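Local coordinates for epimerase domain-containing protein (Bacillus cereus HuA2-4, PDB 6ZLK) that interconverts UDP-glucuronic acid and UDP-galacturonic acid, epimers at C4 of the sugar, using bound NAD, at residues Pro202-Gly207 against Asn268-Val273; Thr210-Phe215 against Pro277-Ala282; Lys195-Asp200 against Lys259-Ser264; Ile35-Ala40 against Arg185-Phe190. One frame throughout, in Å; residues are numbered along the deposited sequence.

Contact 1: residues Pro202-Gly207 against Asn268-Val273. With UGA (uridine-5'-diphosphate-glucuronic acid), chain F.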
# COMPACT_ATOMS: atom_id res chain seq x y z
N PRO A 202 25.12 -28.29 -4.19
CA PRO A 202 25.53 -27.17 -3.35
C PRO A 202 24.27 -26.51 -2.79
O PRO A 202 23.31 -26.35 -3.51
CB PRO A 202 26.28 -26.26 -4.33
CG PRO A 202 26.86 -27.25 -5.33
CD PRO A 202 25.70 -28.20 -5.54
N LEU A 203 24.38 -26.07 -1.54
CA LEU A 203 23.29 -25.31 -0.87
C LEU A 203 23.39 -23.86 -1.33
O LEU A 203 24.47 -23.23 -1.17
CB LEU A 203 23.40 -25.46 0.63
CG LEU A 203 22.60 -26.61 1.23
CD1 LEU A 203 22.97 -27.93 0.64
CD2 LEU A 203 22.73 -26.64 2.76
N THR A 204 22.30 -23.31 -1.84
CA THR A 204 22.27 -21.92 -2.33
C THR A 204 22.03 -21.02 -1.13
O THR A 204 20.91 -21.03 -0.63
CB THR A 204 21.22 -21.70 -3.42
OG1 THR A 204 19.93 -22.09 -2.95
CG2 THR A 204 21.54 -22.44 -4.72
N ILE A 205 23.02 -20.20 -0.76
CA ILE A 205 22.88 -19.30 0.40
C ILE A 205 22.91 -17.89 -0.16
O ILE A 205 23.89 -17.56 -0.82
CB ILE A 205 24.01 -19.55 1.40
CG1 ILE A 205 23.95 -20.99 1.91
CG2 ILE A 205 23.95 -18.51 2.53
CD1 ILE A 205 25.15 -21.41 2.76
N PHE A 206 21.91 -17.06 0.13
CA PHE A 206 21.87 -15.67 -0.34
C PHE A 206 22.60 -14.83 0.69
O PHE A 206 22.31 -14.91 1.90
CB PHE A 206 20.43 -15.25 -0.69
CG PHE A 206 19.73 -16.17 -1.64
CD1 PHE A 206 20.45 -16.89 -2.60
CD2 PHE A 206 18.36 -16.35 -1.59
CE1 PHE A 206 19.81 -17.74 -3.48
CE2 PHE A 206 17.73 -17.17 -2.50
CZ PHE A 206 18.44 -17.87 -3.44
N GLY A 207 23.65 -14.15 0.25
CA GLY A 207 24.52 -13.41 1.17
C GLY A 207 25.32 -14.38 1.99
O GLY A 207 25.64 -15.47 1.47
N ASN A 268 27.08 -22.87 -1.57
CA ASN A 268 27.21 -21.94 -2.71
C ASN A 268 26.71 -20.58 -2.24
O ASN A 268 25.50 -20.40 -2.18
CB ASN A 268 26.45 -22.47 -3.91
CG ASN A 268 26.54 -21.59 -5.13
OD1 ASN A 268 27.39 -20.69 -5.19
ND2 ASN A 268 25.66 -21.82 -6.09
N PHE A 269 27.62 -19.68 -1.88
CA PHE A 269 27.25 -18.33 -1.42
C PHE A 269 26.99 -17.44 -2.62
O PHE A 269 27.91 -17.16 -3.42
CB PHE A 269 28.34 -17.79 -0.54
CG PHE A 269 28.50 -18.51 0.77
CD1 PHE A 269 27.66 -18.26 1.82
CD2 PHE A 269 29.54 -19.41 0.97
CE1 PHE A 269 27.83 -18.85 3.05
CE2 PHE A 269 29.69 -20.03 2.19
CZ PHE A 269 28.86 -19.74 3.23
N LEU A 270 25.75 -17.01 -2.78
CA LEU A 270 25.35 -16.15 -3.90
C LEU A 270 25.18 -14.73 -3.40
O LEU A 270 25.14 -14.51 -2.19
CB LEU A 270 24.05 -16.67 -4.49
CG LEU A 270 24.15 -18.12 -4.96
CD1 LEU A 270 22.77 -18.65 -5.25
CD2 LEU A 270 25.07 -18.23 -6.16
N LYS A 271 25.12 -13.82 -4.34
CA LYS A 271 24.94 -12.39 -4.03
C LYS A 271 23.63 -12.24 -3.25
O LYS A 271 22.60 -12.88 -3.55
CB LYS A 271 25.00 -11.61 -5.35
CG LYS A 271 24.88 -10.10 -5.24
CD LYS A 271 26.05 -9.43 -4.55
CE LYS A 271 25.80 -7.95 -4.31
NZ LYS A 271 24.83 -7.72 -3.20
N SER A 272 23.66 -11.43 -2.20
CA SER A 272 22.42 -11.15 -1.44
C SER A 272 21.42 -10.54 -2.43
O SER A 272 21.85 -9.92 -3.43
CB SER A 272 22.71 -10.30 -0.24
OG SER A 272 23.23 -9.07 -0.69
N VAL A 273 20.16 -10.78 -2.17
CA VAL A 273 18.99 -10.41 -3.02
C VAL A 273 18.45 -9.11 -2.44
O VAL A 273 18.40 -8.97 -1.21
CB VAL A 273 17.94 -11.54 -2.98
CG1 VAL A 273 17.00 -11.46 -4.15
CG2 VAL A 273 18.58 -12.92 -2.96
C1' UGA F . 8.83 -16.01 4.06
C2' UGA F . 7.75 -16.25 3.02
O2' UGA F . 8.41 -16.60 1.80
C3' UGA F . 6.88 -15.05 2.78
O3' UGA F . 5.77 -15.47 1.99
C4' UGA F . 6.39 -14.43 4.08
O4' UGA F . 5.73 -13.20 3.79
C5' UGA F . 7.59 -14.18 5.02
O5' UGA F . 8.30 -15.40 5.22
C6' UGA F . 7.26 -13.61 6.41
O'P UGA F . 6.38 -12.78 6.55
O'Q UGA F . 7.92 -13.94 7.36
PB UGA F . 11.36 -15.29 3.98
O1B UGA F . 11.54 -14.89 5.38
O2B UGA F . 12.11 -14.63 2.88
O3B UGA F . 9.85 -15.24 3.44
O3A UGA F . 11.58 -16.87 3.94
PA UGA F . 12.53 -17.89 3.17
O1A UGA F . 12.20 -17.85 1.75
O2A UGA F . 12.45 -19.16 3.92
O5D UGA F . 13.99 -17.23 3.37
C5D UGA F . 14.61 -17.08 4.63
C4D UGA F . 16.03 -16.68 4.41
O4D UGA F . 16.71 -17.68 3.61
C3D UGA F . 16.22 -15.36 3.67
O3D UGA F . 17.15 -14.62 4.48
C2D UGA F . 16.81 -15.74 2.30
O2D UGA F . 17.88 -14.88 1.95
C1D UGA F . 17.48 -17.08 2.59
N1 UGA F . 17.51 -18.01 1.44
C6 UGA F . 16.37 -18.36 0.77
C2 UGA F . 18.73 -18.60 1.18
O2 UGA F . 19.78 -18.30 1.75
N3 UGA F . 18.69 -19.56 0.22
C4 UGA F . 17.59 -19.97 -0.50
O4 UGA F . 17.75 -20.83 -1.36
C5 UGA F . 16.36 -19.29 -0.19

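Contact 2: residues Thr210-Phe215 against Pro277-Ala282. With UGA (uridine-5'-diphosphate-glucuronic acid), chain F.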
# COMPACT_ATOMS: atom_id res chain seq x y z
N THR A 210 24.29 -15.40 7.53
CA THR A 210 24.18 -14.99 8.95
C THR A 210 22.85 -14.27 9.21
O THR A 210 22.60 -14.00 10.39
CB THR A 210 25.35 -14.08 9.38
OG1 THR A 210 25.25 -12.86 8.66
CG2 THR A 210 26.68 -14.77 9.15
N GLN A 211 22.07 -14.01 8.17
CA GLN A 211 20.71 -13.44 8.30
C GLN A 211 19.90 -14.37 9.20
O GLN A 211 20.12 -15.58 9.18
CB GLN A 211 19.99 -13.20 6.99
CG GLN A 211 19.82 -14.45 6.14
CD GLN A 211 20.88 -14.68 5.10
OE1 GLN A 211 22.09 -14.54 5.35
NE2 GLN A 211 20.42 -15.01 3.89
N THR A 212 19.02 -13.80 10.01
CA THR A 212 18.23 -14.59 10.99
C THR A 212 16.76 -14.34 10.70
O THR A 212 16.36 -13.28 10.17
CB THR A 212 18.57 -14.27 12.45
OG1 THR A 212 18.25 -12.90 12.73
CG2 THR A 212 20.02 -14.51 12.75
N ARG A 213 15.98 -15.32 11.07
CA ARG A 213 14.53 -15.21 11.00
C ARG A 213 13.92 -15.82 12.26
O ARG A 213 14.49 -16.74 12.88
CB ARG A 213 13.93 -15.99 9.82
CG ARG A 213 14.34 -15.51 8.44
CD ARG A 213 13.75 -14.14 8.16
NE ARG A 213 14.07 -13.62 6.81
CZ ARG A 213 15.04 -12.75 6.53
NH1 ARG A 213 15.88 -12.33 7.46
NH2 ARG A 213 15.14 -12.24 5.30
N ASP A 214 12.76 -15.30 12.56
CA ASP A 214 11.87 -15.87 13.60
C ASP A 214 11.03 -16.95 12.95
O ASP A 214 9.83 -16.77 12.73
CB ASP A 214 10.97 -14.76 14.12
CG ASP A 214 10.34 -15.18 15.42
OD1 ASP A 214 10.34 -16.41 15.70
OD2 ASP A 214 9.96 -14.25 16.18
N PHE A 215 11.64 -18.07 12.71
CA PHE A 215 10.99 -19.16 11.97
C PHE A 215 9.85 -19.72 12.82
O PHE A 215 10.02 -20.01 14.01
CB PHE A 215 12.01 -20.25 11.76
CG PHE A 215 13.10 -19.87 10.79
CD1 PHE A 215 12.82 -19.64 9.45
CD2 PHE A 215 14.40 -19.72 11.25
CE1 PHE A 215 13.83 -19.31 8.56
CE2 PHE A 215 15.42 -19.39 10.36
CZ PHE A 215 15.13 -19.19 9.02
N PRO A 277 15.34 -8.25 4.67
CA PRO A 277 15.99 -7.78 5.88
C PRO A 277 17.06 -8.77 6.38
O PRO A 277 16.98 -9.98 6.11
CB PRO A 277 14.83 -7.74 6.89
CG PRO A 277 13.91 -8.84 6.43
CD PRO A 277 13.97 -8.77 4.92
N LYS A 278 18.02 -8.26 7.14
CA LYS A 278 19.09 -9.08 7.76
C LYS A 278 18.52 -9.90 8.91
O LYS A 278 19.05 -10.94 9.25
CB LYS A 278 20.21 -8.18 8.28
CG LYS A 278 21.08 -7.59 7.17
CD LYS A 278 22.15 -6.63 7.68
CE LYS A 278 23.23 -7.31 8.51
NZ LYS A 278 23.92 -6.35 9.42
N GLN A 279 17.46 -9.42 9.54
CA GLN A 279 16.90 -10.05 10.74
C GLN A 279 15.39 -9.86 10.76
O GLN A 279 14.91 -8.73 10.46
CB GLN A 279 17.51 -9.36 11.98
CG GLN A 279 16.83 -9.71 13.28
CD GLN A 279 17.51 -9.01 14.43
OE1 GLN A 279 16.99 -8.04 15.00
NE2 GLN A 279 18.75 -9.42 14.70
N THR A 280 14.65 -10.87 11.21
CA THR A 280 13.26 -10.74 11.69
C THR A 280 13.24 -11.36 13.09
O THR A 280 13.88 -12.37 13.35
CB THR A 280 12.22 -11.33 10.74
OG1 THR A 280 12.24 -12.76 10.79
CG2 THR A 280 12.34 -10.84 9.32
N TRP A 281 12.48 -10.73 13.96
CA TRP A 281 12.36 -11.14 15.37
C TRP A 281 11.04 -10.58 15.88
O TRP A 281 10.94 -9.37 15.87
CB TRP A 281 13.59 -10.64 16.13
CG TRP A 281 13.65 -11.06 17.56
CD1 TRP A 281 12.84 -11.93 18.23
CD2 TRP A 281 14.58 -10.55 18.53
NE1 TRP A 281 13.21 -12.00 19.55
CE2 TRP A 281 14.27 -11.16 19.76
CE3 TRP A 281 15.63 -9.63 18.46
CZ2 TRP A 281 15.00 -10.89 20.92
CZ3 TRP A 281 16.34 -9.35 19.61
CH2 TRP A 281 16.01 -9.96 20.82
N ALA A 282 10.04 -11.42 16.10
CA ALA A 282 8.72 -10.96 16.56
C ALA A 282 8.74 -10.77 18.08
O ALA A 282 9.21 -11.63 18.81
CB ALA A 282 7.65 -11.95 16.19
C1' UGA F . 8.83 -16.01 4.06
C2' UGA F . 7.75 -16.25 3.02
O2' UGA F . 8.41 -16.60 1.80
C3' UGA F . 6.88 -15.05 2.78
O3' UGA F . 5.77 -15.47 1.99
C4' UGA F . 6.39 -14.43 4.08
O4' UGA F . 5.73 -13.20 3.79
C5' UGA F . 7.59 -14.18 5.02
O5' UGA F . 8.30 -15.40 5.22
C6' UGA F . 7.26 -13.61 6.41
O'P UGA F . 6.38 -12.78 6.55
O'Q UGA F . 7.92 -13.94 7.36
PB UGA F . 11.36 -15.29 3.98
O1B UGA F . 11.54 -14.89 5.38
O2B UGA F . 12.11 -14.63 2.88
O3B UGA F . 9.85 -15.24 3.44
O3A UGA F . 11.58 -16.87 3.94
PA UGA F . 12.53 -17.89 3.17
O1A UGA F . 12.20 -17.85 1.75
O2A UGA F . 12.45 -19.16 3.92
O5D UGA F . 13.99 -17.23 3.37
C5D UGA F . 14.61 -17.08 4.63
C4D UGA F . 16.03 -16.68 4.41
O4D UGA F . 16.71 -17.68 3.61
C3D UGA F . 16.22 -15.36 3.67
O3D UGA F . 17.15 -14.62 4.48
C2D UGA F . 16.81 -15.74 2.30
O2D UGA F . 17.88 -14.88 1.95
C1D UGA F . 17.48 -17.08 2.59
N1 UGA F . 17.51 -18.01 1.44
C6 UGA F . 16.37 -18.36 0.77
C2 UGA F . 18.73 -18.60 1.18
O2 UGA F . 19.78 -18.30 1.75
N3 UGA F . 18.69 -19.56 0.22
C4 UGA F . 17.59 -19.97 -0.50
O4 UGA F . 17.75 -20.83 -1.36
C5 UGA F . 16.36 -19.29 -0.19
O HOH W 1 20.11 -11.25 13.54

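Contact 3: residues Lys195-Asp200 against Lys259-Ser264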
# COMPACT_ATOMS: atom_id res chain seq x y z
N LYS A 195 16.17 -30.03 -0.06
CA LYS A 195 16.12 -30.67 -1.39
C LYS A 195 17.56 -30.72 -1.90
O LYS A 195 18.01 -31.82 -2.35
CB LYS A 195 15.19 -29.94 -2.36
CG LYS A 195 15.04 -30.59 -3.72
CD LYS A 195 14.16 -29.80 -4.65
CE LYS A 195 13.78 -30.58 -5.88
NZ LYS A 195 14.97 -30.81 -6.71
N GLN A 196 18.29 -29.60 -1.86
CA GLN A 196 19.70 -29.56 -2.32
C GLN A 196 20.50 -30.54 -1.48
O GLN A 196 21.32 -31.26 -2.09
CB GLN A 196 20.24 -28.12 -2.26
CG GLN A 196 19.57 -27.20 -3.26
CD GLN A 196 19.68 -25.74 -2.86
OE1 GLN A 196 20.22 -25.41 -1.79
NE2 GLN A 196 19.13 -24.88 -3.70
N MET A 197 20.35 -30.55 -0.15
CA MET A 197 21.15 -31.45 0.71
C MET A 197 20.87 -32.90 0.35
O MET A 197 21.87 -33.67 0.24
CB MET A 197 20.82 -31.20 2.18
CG MET A 197 21.70 -31.97 3.13
SD MET A 197 21.52 -31.38 4.82
CE MET A 197 21.96 -29.65 4.69
N LEU A 198 19.61 -33.26 0.07
CA LEU A 198 19.24 -34.67 -0.21
C LEU A 198 19.83 -35.10 -1.56
O LEU A 198 20.16 -36.30 -1.71
CB LEU A 198 17.72 -34.81 -0.23
CG LEU A 198 17.11 -34.86 1.15
CD1 LEU A 198 15.62 -34.60 1.05
CD2 LEU A 198 17.41 -36.19 1.82
N GLU A 199 19.98 -34.16 -2.46
CA GLU A 199 20.45 -34.39 -3.85
C GLU A 199 21.97 -34.26 -3.94
O GLU A 199 22.51 -34.39 -5.05
CB GLU A 199 19.70 -33.43 -4.78
CG GLU A 199 18.26 -33.83 -4.96
CD GLU A 199 17.43 -32.84 -5.76
OE1 GLU A 199 17.99 -31.79 -6.17
OE2 GLU A 199 16.22 -33.11 -5.97
N ASP A 200 22.66 -33.95 -2.83
CA ASP A 200 24.13 -33.78 -2.83
C ASP A 200 24.48 -32.63 -3.78
O ASP A 200 25.47 -32.74 -4.48
CB ASP A 200 24.80 -35.10 -3.23
CG ASP A 200 24.24 -36.26 -2.43
OD1 ASP A 200 24.20 -36.13 -1.17
OD2 ASP A 200 23.83 -37.30 -3.07
N LYS A 259 23.19 -32.29 11.00
CA LYS A 259 23.12 -33.27 12.13
C LYS A 259 21.95 -34.24 11.86
O LYS A 259 22.14 -35.46 12.07
CB LYS A 259 23.08 -32.59 13.49
CG LYS A 259 21.84 -31.77 13.81
CD LYS A 259 21.75 -31.19 15.24
CE LYS A 259 20.47 -30.40 15.49
NZ LYS A 259 19.36 -30.81 14.60
N ILE A 260 20.83 -33.76 11.32
CA ILE A 260 19.64 -34.61 11.02
C ILE A 260 19.92 -35.58 9.89
O ILE A 260 19.59 -36.78 10.03
CB ILE A 260 18.41 -33.73 10.71
CG1 ILE A 260 17.94 -33.01 11.95
CG2 ILE A 260 17.31 -34.57 10.07
CD1 ILE A 260 16.98 -31.83 11.70
N SER A 261 20.57 -35.11 8.83
CA SER A 261 20.76 -35.88 7.58
C SER A 261 21.99 -36.80 7.65
O SER A 261 21.99 -37.81 6.92
CB SER A 261 20.87 -34.97 6.41
OG SER A 261 22.05 -34.22 6.47
N GLY A 262 22.99 -36.45 8.45
CA GLY A 262 24.33 -37.07 8.39
C GLY A 262 25.09 -36.66 7.13
O GLY A 262 26.15 -37.30 6.83
N LYS A 263 24.60 -35.66 6.39
CA LYS A 263 25.29 -35.12 5.19
C LYS A 263 26.29 -34.04 5.60
O LYS A 263 26.09 -33.34 6.62
CB LYS A 263 24.30 -34.55 4.18
CG LYS A 263 23.33 -35.54 3.56
CD LYS A 263 23.78 -36.09 2.24
CE LYS A 263 22.65 -36.77 1.51
NZ LYS A 263 23.16 -37.82 0.62
N SER A 264 27.32 -33.85 4.78
CA SER A 264 28.26 -32.71 4.87
C SER A 264 27.99 -31.85 3.64
O SER A 264 28.41 -32.27 2.57
CB SER A 264 29.71 -33.19 4.94
O HOH W 2 23.15 -39.57 -2.12

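Contact 4: residues Ile35-Ala40 against Arg185-Phe190. With UGA (uridine-5'-diphosphate-glucuronic acid), chain F.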
# COMPACT_ATOMS: atom_id res chain seq x y z
N ILE A 35 -2.52 -20.45 -8.34
CA ILE A 35 -1.49 -19.55 -8.91
C ILE A 35 -0.36 -19.35 -7.88
O ILE A 35 -0.32 -20.04 -6.85
CB ILE A 35 -2.11 -18.23 -9.40
CG1 ILE A 35 -2.70 -17.43 -8.22
CG2 ILE A 35 -3.15 -18.58 -10.45
CD1 ILE A 35 -3.02 -15.99 -8.55
N GLY A 36 0.56 -18.46 -8.20
CA GLY A 36 1.73 -18.18 -7.40
C GLY A 36 2.85 -19.20 -7.61
O GLY A 36 2.91 -19.94 -8.58
N PRO A 37 3.81 -19.24 -6.70
CA PRO A 37 5.06 -19.95 -6.98
C PRO A 37 4.99 -21.47 -6.91
O PRO A 37 5.84 -22.11 -7.50
CB PRO A 37 6.02 -19.35 -5.94
CG PRO A 37 5.10 -18.93 -4.78
CD PRO A 37 3.87 -18.42 -5.46
N THR A 38 4.03 -22.04 -6.20
CA THR A 38 3.93 -23.50 -6.05
C THR A 38 3.14 -24.04 -7.21
O THR A 38 2.03 -23.62 -7.45
CB THR A 38 3.26 -23.91 -4.74
OG1 THR A 38 4.04 -23.21 -3.76
CG2 THR A 38 3.28 -25.41 -4.59
N PRO A 39 3.69 -24.98 -8.00
CA PRO A 39 2.90 -25.56 -9.08
C PRO A 39 1.69 -26.31 -8.52
O PRO A 39 1.74 -26.88 -7.42
CB PRO A 39 3.89 -26.48 -9.80
CG PRO A 39 5.02 -26.72 -8.84
CD PRO A 39 5.05 -25.54 -7.89
N ALA A 40 0.62 -26.38 -9.32
CA ALA A 40 -0.69 -26.94 -8.93
C ALA A 40 -0.56 -28.41 -8.60
O ALA A 40 -1.33 -28.95 -7.78
CB ALA A 40 -1.69 -26.78 -10.03
N ARG A 185 6.26 -24.18 0.90
CA ARG A 185 6.34 -23.88 -0.55
C ARG A 185 7.75 -24.22 -1.06
O ARG A 185 8.75 -23.91 -0.40
CB ARG A 185 6.01 -22.41 -0.84
CG ARG A 185 4.75 -21.84 -0.21
CD ARG A 185 4.43 -20.56 -0.93
NE ARG A 185 5.56 -19.63 -1.05
CZ ARG A 185 5.90 -18.67 -0.17
NH1 ARG A 185 5.17 -18.40 0.90
NH2 ARG A 185 6.95 -17.90 -0.43
N PRO A 186 7.90 -24.71 -2.30
CA PRO A 186 9.22 -25.01 -2.86
C PRO A 186 10.16 -23.82 -3.12
O PRO A 186 11.35 -24.06 -3.36
CB PRO A 186 8.95 -25.72 -4.18
CG PRO A 186 7.49 -25.77 -4.35
CD PRO A 186 6.79 -25.26 -3.11
N ASP A 187 9.65 -22.58 -3.06
CA ASP A 187 10.50 -21.38 -3.25
C ASP A 187 11.13 -20.99 -1.92
O ASP A 187 11.97 -20.12 -1.93
CB ASP A 187 9.73 -20.22 -3.90
CG ASP A 187 8.55 -19.70 -3.10
OD1 ASP A 187 7.73 -20.50 -2.71
OD2 ASP A 187 8.48 -18.48 -2.85
N MET A 188 10.68 -21.55 -0.80
CA MET A 188 11.21 -21.10 0.51
C MET A 188 12.52 -21.77 0.86
O MET A 188 12.91 -22.78 0.28
CB MET A 188 10.13 -21.34 1.58
CG MET A 188 8.96 -20.42 1.35
SD MET A 188 7.83 -20.42 2.79
CE MET A 188 8.68 -19.40 3.97
N ALA A 189 13.27 -21.16 1.76
CA ALA A 189 14.65 -21.56 2.03
C ALA A 189 14.70 -23.02 2.46
O ALA A 189 15.57 -23.78 1.96
CB ALA A 189 15.25 -20.71 3.10
N PHE A 190 13.95 -23.43 3.46
CA PHE A 190 14.18 -24.76 4.04
C PHE A 190 13.89 -25.82 3.00
O PHE A 190 14.61 -26.83 2.96
CB PHE A 190 13.37 -24.99 5.31
CG PHE A 190 13.78 -24.14 6.49
CD1 PHE A 190 14.77 -23.18 6.40
CD2 PHE A 190 13.11 -24.30 7.69
CE1 PHE A 190 15.09 -22.39 7.49
CE2 PHE A 190 13.43 -23.52 8.78
CZ PHE A 190 14.45 -22.59 8.69
C1' UGA F . 8.83 -16.01 4.06
C2' UGA F . 7.75 -16.25 3.02
O2' UGA F . 8.41 -16.60 1.80
C3' UGA F . 6.88 -15.05 2.78
O3' UGA F . 5.77 -15.47 1.99
C4' UGA F . 6.39 -14.43 4.08
O4' UGA F . 5.73 -13.20 3.79
C5' UGA F . 7.59 -14.18 5.02
O5' UGA F . 8.30 -15.40 5.22
C6' UGA F . 7.26 -13.61 6.41
O'P UGA F . 6.38 -12.78 6.55
O'Q UGA F . 7.92 -13.94 7.36
PB UGA F . 11.36 -15.29 3.98
O1B UGA F . 11.54 -14.89 5.38
O2B UGA F . 12.11 -14.63 2.88
O3B UGA F . 9.85 -15.24 3.44
O3A UGA F . 11.58 -16.87 3.94
PA UGA F . 12.53 -17.89 3.17
O1A UGA F . 12.20 -17.85 1.75
O2A UGA F . 12.45 -19.16 3.92
O5D UGA F . 13.99 -17.23 3.37
C5D UGA F . 14.61 -17.08 4.63
C4D UGA F . 16.03 -16.68 4.41
O4D UGA F . 16.71 -17.68 3.61
C3D UGA F . 16.22 -15.36 3.67
O3D UGA F . 17.15 -14.62 4.48
C2D UGA F . 16.81 -15.74 2.30
O2D UGA F . 17.88 -14.88 1.95
C1D UGA F . 17.48 -17.08 2.59
N1 UGA F . 17.51 -18.01 1.44
C6 UGA F . 16.37 -18.36 0.77
C2 UGA F . 18.73 -18.60 1.18
O2 UGA F . 19.78 -18.30 1.75
N3 UGA F . 18.69 -19.56 0.22
C4 UGA F . 17.59 -19.97 -0.50
O4 UGA F . 17.75 -20.83 -1.36
C5 UGA F . 16.36 -19.29 -0.19
O HOH W 3 6.80 -22.26 -4.42

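Contact 1: residues Pro202-Gly207 against Asn268-Val273
The carbonyl of L203 receives the amide of N268 at 2.7 Å from N268 N to L203 O, the shortest of four backbone bonds that join 203-206 and 268-270 as parallel strands. I205 lends both its polar backbone atoms to the neighbouring strand: its N donates to N268 O, and its O accepts from L270 N almost straight, with an angle of 173° at the hydrogen. G207 N to L270 O closes the pairing. On one face of this sheet T204, F206 and L270 gather. The L270 methyl CD1 comes in at the edge of the F206 ring, 3.6 Å from CE1, and V273 CG2 adds a second contact 3.7 Å from F206 CG. With CG beside its own backbone N (chi1 -53°), the ring is left with one face over the uracil of the bound UDP-glucuronic acid, whose N3 is 3.7 Å above the ring plane. F206 N donates to uracil O2 at 2.9 Å, and T204 O lies 2.8 Å from uracil N3, so the strand backbone reads the edge of the base. On the other face I205 CD1 meets F269 CE1 at 3.7 Å, the two side chains pointing the same way. T204 OG1 is hydrogen-bonded to R192 NH2 on helix 189-198, whose L193, Q196 and M197 pack on L203, while helix 250-261 meets L203 and I205 through I254.

Contact 2: residues Thr210-Phe215 against Pro277-Ala282
Q211 meets the second segment through its backbone side, CA lying close to K278 O, while its amide NE2 turns to the ribose and donates to O2D at 3.2 Å; F206 O is another partner of this NE2. T212 follows, on strand 212-217, with N donating to K278 O in the loop between strand 267-270 and helix 285-291; together strand and loop line the ribose and diphosphate part of the UDP-sugar pocket. The T212 carbonyl is gripped from opposite faces, by T280 N and by NH1 of R213. A water joins T212 OG1 to Q279 NE2. R213 folds back at chi2 (-68°), which returns its guanidinium to the second segment. There NH1 and NH2 approach end-on and both donate to P277 O, at 2.9 and 3.0 Å respectively; the NH2 bond is in the carbonyl plane, whereas NH1 stands above it. One face of the guanidinium carries ribose O3D and the other T280 CG2 and P277 CG. NE points to the diphosphate, 3.2 Å from O1B. D214 N then donates to T280 OG1 at 3.1 Å, and D214 OD2 takes A282 N at 2.8 Å on its anti lone pair. With NH1 and NH2 tied to protein carbonyls and both guanidinium faces occupied, R213 is probably held in a fixed orientation, its positive charge set against the substrate diphosphate.

Contact 3: residues Lys195-Asp200 against Lys259-Ser264
This is a surface contact between the C-terminal ends of two helices, 189-198 and 250-261, mixing one salt bridge with a little side-chain packing. Its polar part joins K263 NZ to D200 OD1 at 2.7 Å, the ammonium coming to the syn lone pair of the carboxylate. D200 has positive phi and belongs to a Schellman motif that ends the first helix. K263 bends at chi2 (-95°), which carries its chain past M197: CB and CG of K263 run alongside M197 CG, with CB 3.8 Å from it, and CE passes 3.4 Å from M197 O. The sulfur of M197 lies 3.3 Å from S261 OG. That hydroxyl accepts from K263 N at 2.9 Å, an ST turn just where G262 leaves the second helix, and is bonded to L257 O one turn earlier. A water donates to D200 OD2 at 2.6 Å and is only weakly held by K263 NZ. L203 packs on M197 from strand 203-206, and Y307 of helix 299-313 touches both L198 and S261. Because D200 is exposed, the ion pair is probably partly screened by solvent, whereas M197, which is buried, packs on the aliphatic part of K263 and needs no charge.

Contact 4: residues Ile35-Ala40 against Arg185-Phe190
A type I turn from R185 to M188, closed by M188 N to R185 O at 3.1 Å, meets the irregular chain of 35-40, with the CA atoms of T38 and R185 6.0 Å apart. P37 lays CB and CG against the carboxylate of D187, CG 3.7 Å from OD1, and the same CG lies 3.8 Å from R185 NE. T38 crosses R185 and P186 at about a right angle; its OG1, set beside the backbone N (chi1 -54°), touches P186 CD at 3.5 Å and R185 CB. A water spans the two segments between T38 OG1 and D187 OD1, donating to the carboxylate at 2.6 Å. In this NAD-dependent epimerase fold, the loop after strand 27-31 contributes I35 to the NAD pocket, and the turn before helix 189-198 lines both the NAD and the UDP-sugar pockets, so the contact lies beside the junction of the two ligands. R185 is held side-on by D187, NE to OD1 and NH2 to OD2, the latter at 2.9 Å and nearly straight (174°). M188 CG lies over one face of this guanidinium. NH2 also donates to O2' of the glucuronic acid at 3.0 Å, and NH1 reaches both O3' and a phosphate oxygen of NAD, with which it forms a salt bridge. At the start of the helix, A189 N donates to the alpha-phosphate oxygen O2A.

Contacts 1 and 3 lie near the surface, whereas contacts 2 and 4 are partly buried and closer to the centre of the chain. Contacts 1, 2 and 4 all touch the UDP-sugar, at the uracil, the ribose with diphosphate, and the sugar with alpha-phosphate respectively; the side chain of M197 in contact 3 is about 11 Å from it. Helix 189-198 serves both contacts 3 and 4, and Q196 bonds to T204 N to tie contact 3 to contact 1. Consecutive strands 203-206 and 212-217 join contacts 1 and 2, while F190 packs on F215 between contacts 4 and 2. Strand pairing dominates contact 1, arginine and backbone bonds contact 2, an ion pair contact 3, and proline packing with a bridging water molecule contact 4.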